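Local coordinates for terminal oxygenase component of carbazole (Janthinobacterium, PDB 2DE6), which catalyses the angular dioxygenation of carbazole at C-9a and C-1, giving an unstable cis-hydrodiol that becomes 2'-aminobiphenyl-2,3-diol, at the interface of chains A and B. Numbering follows the deposited sequence. Chains: chain A/B, terminal oxygenase component of carbazole.

Contact 1: the interface of chains A and B. Residues chain A 354-356; chain B 70-71, 95, 115, 119.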
loop_
_atom_site.group_PDB
_atom_site.type_symbol
_atom_site.label_atom_id
_atom_site.label_comp_id
_atom_site.label_asym_id
_atom_site.label_seq_id
_atom_site.Cartn_x
_atom_site.Cartn_y
_atom_site.Cartn_z
ATOM N N ILE A 354 -2.771 10.294 25.255
ATOM C CA ILE A 354 -3.165 11.076 26.430
ATOM C C ILE A 354 -2.043 10.910 27.452
ATOM O O ILE A 354 -1.939 9.888 28.127
ATOM C CB ILE A 354 -4.511 10.590 27.027
ATOM C CG1 ILE A 354 -5.642 10.858 26.027
ATOM C CG2 ILE A 354 -4.786 11.323 28.343
ATOM C CD1 ILE A 354 -7.012 10.359 26.476
ATOM N N LEU A 355 -1.191 11.926 27.549
ATOM C CA LEU A 355 -0.038 11.879 28.444
ATOM C C LEU A 355 -0.352 12.216 29.897
ATOM O O LEU A 355 -1.376 12.826 30.187
ATOM C CB LEU A 355 1.036 12.848 27.931
ATOM C CG LEU A 355 1.381 12.701 26.445
ATOM C CD1 LEU A 355 2.510 13.652 26.080
ATOM C CD2 LEU A 355 1.791 11.262 26.159
ATOM N N PHE A 356 0.514 11.784 30.811
ATOM C CA PHE A 356 0.327 12.151 32.204
ATOM C C PHE A 356 1.645 12.682 32.764
ATOM O O PHE A 356 2.624 12.806 32.024
ATOM C CB PHE A 356 -0.342 11.024 33.038
ATOM C CG PHE A 356 0.542 9.865 33.423
ATOM C CD1 PHE A 356 1.497 9.344 32.560
ATOM C CD2 PHE A 356 0.312 9.210 34.636
ATOM C CE1 PHE A 356 2.209 8.183 32.897
ATOM C CE2 PHE A 356 1.014 8.048 34.981
ATOM C CZ PHE A 356 1.962 7.533 34.111
ATOM N N LEU B 70 -5.783 4.463 26.948
ATOM C CA LEU B 70 -5.869 5.894 26.640
ATOM C C LEU B 70 -4.503 6.575 26.578
ATOM O O LEU B 70 -4.325 7.584 25.882
ATOM C CB LEU B 70 -6.694 6.622 27.710
ATOM C CG LEU B 70 -8.168 6.248 27.897
ATOM C CD1 LEU B 70 -8.748 7.075 29.034
ATOM C CD2 LEU B 70 -8.941 6.499 26.612
ATOM N N HIS B 71 -3.555 6.024 27.321
ATOM C CA HIS B 71 -2.218 6.594 27.430
ATOM C C HIS B 71 -1.368 6.523 26.162
ATOM O O HIS B 71 -1.231 7.520 25.443
ATOM C CB HIS B 71 -1.495 5.919 28.597
ATOM C CG HIS B 71 -0.184 6.544 28.943
ATOM N ND1 HIS B 71 0.871 5.820 29.453
ATOM C CD2 HIS B 71 0.241 7.827 28.869
ATOM C CE1 HIS B 71 1.891 6.627 29.677
ATOM N NE2 HIS B 71 1.535 7.853 29.333
ATOM N N TRP B 95 -2.432 2.193 34.177
ATOM C CA TRP B 95 -3.650 2.992 34.205
ATOM C C TRP B 95 -4.732 1.938 34.429
ATOM O O TRP B 95 -4.778 0.929 33.722
ATOM C CB TRP B 95 -3.859 3.705 32.872
ATOM C CG TRP B 95 -3.017 4.934 32.716
ATOM C CD1 TRP B 95 -1.752 5.130 33.193
ATOM C CD2 TRP B 95 -3.361 6.122 31.992
ATOM N NE1 TRP B 95 -1.283 6.366 32.806
ATOM C CE2 TRP B 95 -2.250 6.994 32.067
ATOM C CE3 TRP B 95 -4.497 6.532 31.284
ATOM C CZ2 TRP B 95 -2.243 8.253 31.456
ATOM C CZ3 TRP B 95 -4.490 7.783 30.677
ATOM C CH2 TRP B 95 -3.368 8.628 30.767
ATOM N N GLN B 115 -4.974 12.899 36.030
ATOM C CA GLN B 115 -5.800 12.211 35.044
ATOM C C GLN B 115 -6.815 11.283 35.697
ATOM O O GLN B 115 -7.846 10.967 35.108
ATOM C CB GLN B 115 -4.920 11.409 34.073
ATOM C CG GLN B 115 -3.955 12.275 33.270
ATOM C CD GLN B 115 -4.660 13.163 32.253
ATOM O OE1 GLN B 115 -5.816 13.538 32.432
ATOM N NE2 GLN B 115 -3.954 13.516 31.183
ATOM N N GLN B 119 -10.461 10.963 33.000
ATOM C CA GLN B 119 -10.502 10.312 31.693
ATOM C C GLN B 119 -11.386 9.071 31.747
ATOM O O GLN B 119 -11.617 8.504 32.815
ATOM C CB GLN B 119 -9.093 9.928 31.244
ATOM C CG GLN B 119 -8.091 11.085 31.231
ATOM C CD GLN B 119 -8.405 12.157 30.195
ATOM O OE1 GLN B 119 -9.195 11.943 29.269
ATOM N NE2 GLN B 119 -7.769 13.318 30.340
#
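Hydrogen bonds pin the backbone of A:Ile354 and A:Leu355 to chain B. The amide N of A:Ile354 donates to the carbonyl O of B:His71 at 3.2 Å, approaching in the carbonyl plane on a lone pair; a further link to B:Leu70 O is weak. The side-chain amide NE2 of B:Gln115 gives 2.8 Å to A:Leu355 O, with 157° at the hydrogen, and meets that carbonyl almost head-on while the acceptor lies in the amide plane. B:Gln119, which also borders A:Ile354, supports this amide: its NE2 donates to B:Gln115 OE1 at 2.9 Å from above the carbonyl plane, which probably restrains the amide with NE2 directed at chain A.

Aromatic contacts centre on A:Phe356. Its CG lies between the backbone N and the carbonyl carbon (chi1 76°), a turn that brings the ring to B:Trp95 and B:His71. The indole NE1 of B:Trp95 stands 3.5 Å above the phenyl plane, over its centre, the two planes 71° apart. Toward B:His71 the phenyl presents CD1 and CE1, with CE1 3.6 Å from the imidazole CE1, again edge-to-face. Within chain B, B:His71 CB rests over the centre of the indole, whose NE1 lies over the imidazole rim, packing the two where the phenyl meets them.

A:Ile354 adds apolar packing, beside that of A:Phe356 CB on the indole and B:Gln115 CG. Branch CG2 meets the indole rim in its plane, 3.9 Å from CH2 of B:Trp95, while CD1 reaches B:Leu70 CB at 3.9 Å.

In the fold, A:354-356 is a loop between helix 349-352 and the short 3-10 turn at 357-359. It abuts the Rieske domain of chain B, where B:His71 closes the C-X-H cluster-binding motif and B:Trp95 begins strand 95-98.

Contact 2: the interface of chains A and B. Residues chain A 185, 243, 248; chain B 83-84, 89, 108.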
loop_
_atom_site.group_PDB
_atom_site.type_symbol
_atom_site.label_atom_id
_atom_site.label_comp_id
_atom_site.label_asym_id
_atom_site.label_seq_id
_atom_site.Cartn_x
_atom_site.Cartn_y
_atom_site.Cartn_z
ATOM N N TYR A 185 7.204 -0.096 35.581
ATOM C CA TYR A 185 6.155 -1.020 36.008
ATOM C C TYR A 185 6.233 -2.370 35.273
ATOM O O TYR A 185 5.934 -3.420 35.857
ATOM C CB TYR A 185 4.781 -0.387 35.764
ATOM C CG TYR A 185 3.610 -1.232 36.222
ATOM C CD1 TYR A 185 3.318 -1.382 37.579
ATOM C CD2 TYR A 185 2.793 -1.882 35.297
ATOM C CE1 TYR A 185 2.239 -2.158 38.003
ATOM C CE2 TYR A 185 1.713 -2.661 35.711
ATOM C CZ TYR A 185 1.442 -2.795 37.065
ATOM O OH TYR A 185 0.373 -3.562 37.476
ATOM N N ILE A 243 -5.658 -0.086 44.410
ATOM C CA ILE A 243 -6.827 0.145 43.574
ATOM C C ILE A 243 -8.001 0.297 44.532
ATOM O O ILE A 243 -8.274 -0.598 45.334
ATOM C CB ILE A 243 -7.096 -1.038 42.624
ATOM C CG1 ILE A 243 -5.959 -1.155 41.604
ATOM C CG2 ILE A 243 -8.434 -0.845 41.924
ATOM C CD1 ILE A 243 -6.100 -2.337 40.653
ATOM N N VAL A 248 -2.861 -4.084 45.852
ATOM C CA VAL A 248 -2.911 -5.191 44.905
ATOM C C VAL A 248 -1.534 -5.596 44.386
ATOM O O VAL A 248 -1.393 -6.630 43.732
ATOM C CB VAL A 248 -3.797 -4.844 43.687
ATOM C CG1 VAL A 248 -5.201 -4.509 44.147
ATOM C CG2 VAL A 248 -3.195 -3.671 42.916
ATOM N N LYS B 83 -6.604 -6.876 38.352
ATOM C CA LYS B 83 -6.177 -6.931 39.745
ATOM C C LYS B 83 -7.270 -6.922 40.804
ATOM O O LYS B 83 -7.021 -7.298 41.949
ATOM C CB LYS B 83 -5.165 -5.819 40.005
ATOM C CG LYS B 83 -3.956 -5.928 39.090
ATOM C CD LYS B 83 -2.795 -5.088 39.585
ATOM C CE LYS B 83 -1.555 -5.339 38.753
ATOM N NZ LYS B 83 -1.151 -6.770 38.711
ATOM N N THR B 84 -8.460 -6.461 40.437
ATOM C CA THR B 84 -9.602 -6.493 41.346
ATOM C C THR B 84 -10.763 -6.953 40.483
ATOM O O THR B 84 -10.741 -6.796 39.264
ATOM C CB THR B 84 -9.952 -5.124 41.980
ATOM O OG1 THR B 84 -10.509 -4.252 40.994
ATOM C CG2 THR B 84 -8.721 -4.494 42.605
ATOM N N THR B 89 -6.152 -3.406 34.729
ATOM C CA THR B 89 -4.998 -2.516 34.788
ATOM C C THR B 89 -4.101 -2.695 33.568
ATOM O O THR B 89 -3.710 -3.811 33.248
ATOM C CB THR B 89 -4.169 -2.811 36.059
ATOM O OG1 THR B 89 -4.953 -2.508 37.221
ATOM C CG2 THR B 89 -2.876 -1.994 36.078
ATOM N N LEU B 108 -1.446 2.947 39.113
ATOM C CA LEU B 108 -0.466 2.426 40.059
ATOM C C LEU B 108 0.901 3.095 40.028
ATOM O O LEU B 108 1.571 3.172 41.059
ATOM C CB LEU B 108 -0.302 0.913 39.876
ATOM C CG LEU B 108 -1.426 0.034 40.434
ATOM C CD1 LEU B 108 -2.753 0.402 39.793
ATOM C CD2 LEU B 108 -1.098 -1.429 40.180
#
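A:Tyr185 supplies the phenol ring of this patch, and it meets chain B mainly through its hydroxyl end. CD2 of B:Leu108 lies beside that end, 3.7 Å from A:Tyr185 OH and 4.1 Å from CE1, displaced from the ring plane rather than over the ring centre. The methyl CG2 of B:Thr89 lies on the same side of the plane, 3.9 Å from A:Tyr185 OH. Near the plane itself, the B:Lys83 side chain arrives from the opposite direction. Its CE is modelled doubtfully close to the hydroxyl, and that separation supports no bond. The phenol extends to this place with CG anti to the backbone N (chi1 -178°).

The aliphatic part of B:Lys83 is the second element. The chain runs extended as far as CE and lays CB and CD against chain A; at chi4 (-56°) it bends to set the terminal amine NZ to one side of the A:Tyr185 hydroxyl. CD meets CG2 of A:Val248 at 3.6 Å, and CB meets CD1 of A:Ile243 at 3.7 Å; both aliphatic side chains cross the lysine at about a right angle.

Methyl packing continues at B:Thr84, whose CG2 sits 3.7 Å from A:Ile243 CG2 and 3.8 Å from A:Val248 CG1. A:Ile243 thus divides its work: CG2 goes to B:Thr84, while CD1 turns toward B:Lys83 and the OG1 of B:Thr89.

Strands 240-243 and 246-250 of chain A thereby rest on the Rieske domain of chain B. A:Tyr185 belongs to 3-10 helix 181-187, which also carries the iron ligands A:His183 and A:His187. The patch therefore probably steadies the catalytic domain of one subunit against the cluster-bearing domain of its neighbour.

The C-alpha centres of contact 1 and contact 2 lie about 15 Å apart, and the two share no residue. Both join the same pair of surfaces: the catalytic part of chain A and the Rieske domain of chain B. Contact 1 uses the segment after helix 349-352 and touches a cluster ligand directly, whereas contact 2 uses two strands and the 3-10 helix bearing iron ligands. Such head-to-tail pairing, repeated round the trimer typical of this family, sets the cluster of one subunit beside the mononuclear iron site of the next, consistent with electron transfer between subunits.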